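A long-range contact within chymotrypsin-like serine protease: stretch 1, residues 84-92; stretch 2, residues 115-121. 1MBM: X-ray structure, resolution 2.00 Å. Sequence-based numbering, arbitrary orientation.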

# COMPACT_ATOMS: atom_id res chain seq x y z
N THR A 84 -0.04 -9.37 10.02
CA THR A 84 1.31 -8.92 10.32
C THR A 84 2.35 -9.70 9.51
O THR A 84 2.54 -10.89 9.70
CB THR A 84 1.62 -9.04 11.83
OG1 THR A 84 0.69 -8.22 12.58
CG2 THR A 84 2.98 -8.41 12.14
N GLY A 85 3.02 -9.02 8.59
CA GLY A 85 4.00 -9.67 7.74
C GLY A 85 4.35 -8.77 6.57
O GLY A 85 3.96 -7.60 6.54
N PRO A 86 5.08 -9.32 5.60
CA PRO A 86 5.43 -8.57 4.40
C PRO A 86 4.20 -8.20 3.57
O PRO A 86 3.19 -8.89 3.60
CB PRO A 86 6.31 -9.56 3.63
CG PRO A 86 5.88 -10.91 4.16
CD PRO A 86 5.68 -10.66 5.61
N ALA A 87 4.28 -7.09 2.86
CA ALA A 87 3.23 -6.65 1.96
C ALA A 87 3.90 -5.93 0.81
O ALA A 87 5.02 -5.42 0.96
CB ALA A 87 2.22 -5.75 2.67
N SER A 88 3.24 -5.90 -0.33
CA SER A 88 3.79 -5.23 -1.49
C SER A 88 3.04 -3.94 -1.73
O SER A 88 1.80 -3.94 -1.81
CB SER A 88 3.69 -6.13 -2.74
OG SER A 88 4.52 -7.28 -2.66
N TRP A 89 3.79 -2.85 -1.81
CA TRP A 89 3.27 -1.54 -2.18
C TRP A 89 3.44 -1.51 -3.70
O TRP A 89 4.57 -1.49 -4.19
CB TRP A 89 4.12 -0.42 -1.56
CG TRP A 89 3.66 0.04 -0.19
CD1 TRP A 89 3.13 1.26 0.12
CD2 TRP A 89 3.72 -0.70 1.03
NE1 TRP A 89 2.84 1.32 1.47
CE2 TRP A 89 3.19 0.13 2.05
CE3 TRP A 89 4.15 -1.98 1.38
CZ2 TRP A 89 3.09 -0.27 3.38
CZ3 TRP A 89 4.04 -2.39 2.71
CH2 TRP A 89 3.51 -1.54 3.69
N CYS A 90 2.34 -1.51 -4.43
CA CYS A 90 2.38 -1.60 -5.89
C CYS A 90 2.50 -0.24 -6.54
O CYS A 90 1.51 0.31 -7.03
CB CYS A 90 1.14 -2.34 -6.41
SG CYS A 90 0.88 -3.96 -5.63
N THR A 91 3.71 0.31 -6.56
CA THR A 91 3.90 1.64 -7.13
C THR A 91 4.02 1.59 -8.64
O THR A 91 4.14 0.52 -9.24
CB THR A 91 5.15 2.33 -6.53
OG1 THR A 91 6.34 1.87 -7.19
CG2 THR A 91 5.35 1.93 -5.08
N ALA A 92 4.00 2.76 -9.25
CA ALA A 92 4.13 2.85 -10.70
C ALA A 92 5.55 2.53 -11.21
O ALA A 92 5.77 2.45 -12.41
CB ALA A 92 3.70 4.20 -11.17
N GLY A 115 -1.65 6.36 -2.79
CA GLY A 115 -2.68 5.67 -3.54
C GLY A 115 -2.33 4.27 -4.01
O GLY A 115 -3.23 3.54 -4.43
N SER A 116 -1.04 3.91 -3.99
CA SER A 116 -0.61 2.56 -4.39
C SER A 116 -1.37 1.51 -3.59
O SER A 116 -1.56 1.67 -2.38
CB SER A 116 0.90 2.34 -4.17
OG SER A 116 1.70 3.31 -4.84
N ALA A 117 -1.79 0.45 -4.25
CA ALA A 117 -2.46 -0.63 -3.54
C ALA A 117 -1.40 -1.28 -2.68
O ALA A 117 -0.24 -1.39 -3.10
CB ALA A 117 -3.03 -1.65 -4.52
N VAL A 118 -1.77 -1.64 -1.47
CA VAL A 118 -0.88 -2.39 -0.60
C VAL A 118 -1.49 -3.79 -0.56
O VAL A 118 -2.63 -3.97 -0.15
CB VAL A 118 -0.78 -1.77 0.80
CG1 VAL A 118 0.16 -2.55 1.66
CG2 VAL A 118 -0.32 -0.33 0.71
N VAL A 119 -0.75 -4.79 -1.03
CA VAL A 119 -1.33 -6.12 -1.14
C VAL A 119 -0.55 -7.20 -0.39
O VAL A 119 0.66 -7.09 -0.21
CB VAL A 119 -1.53 -6.58 -2.63
CG1 VAL A 119 -2.23 -5.49 -3.47
CG2 VAL A 119 -0.21 -6.97 -3.27
N GLN A 120 -1.28 -8.23 0.03
CA GLN A 120 -0.71 -9.40 0.67
C GLN A 120 -1.34 -10.58 -0.07
O GLN A 120 -2.56 -10.73 -0.06
CB GLN A 120 -1.05 -9.43 2.17
CG GLN A 120 -0.26 -8.41 2.98
CD GLN A 120 -0.45 -8.53 4.49
OE1 GLN A 120 -1.58 -8.55 4.98
NE2 GLN A 120 0.66 -8.58 5.22
N GLY A 121 -0.52 -11.39 -0.72
CA GLY A 121 -1.02 -12.47 -1.54
C GLY A 121 -1.77 -11.89 -2.73
O GLY A 121 -1.25 -11.01 -3.41
O HOH W 1 -1.25 0.62 -7.15

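The two stretches bury 484 Å² between them, both sides summed; their strands, 85-91 and 117-120, run antiparallel, and the contact follows a simple rule: backbone sets the register, side chains fill the faces. G115 makes no contact here, but its positive phi of 97° suits glycine. S116 points toward stretch 1; its CB packs 3.6 Å from the O of C90, a small side chain fitting a close approach. Buried A117 contributes backbone: its carbonyl O accepts a nearly straight hydrogen bond from C90 N (2.9 Å). The return link is made by water, which donates to C90 O (2.8 Å) and accepts from A117 N (3.0 Å), spanning the 4.3 Å between A117 N and C90 O.

V118 and V119, both buried, put apolar branches on the two faces. V118 lies with W89. With chi1 at t, its CG2 sits 3.7 Å from the five-membered ring centroid, a CH-pi contact; CG1 lies over the six-membered ring and also reaches A87 CB at 3.9 Å. V119 anchors the register through paired hydrogen bonds, V119 N to S88 O and S88 N to V119 O, both 2.8 Å. Its side chain shares the other face with C90, CG2 lying 4.0 Å from SG. Q120 starts sideways, yet its end comes nearer, and with chi3 at -53° NE2 donates to P86 O (3.0 Å), a carbonyl beyond the backbone ladder.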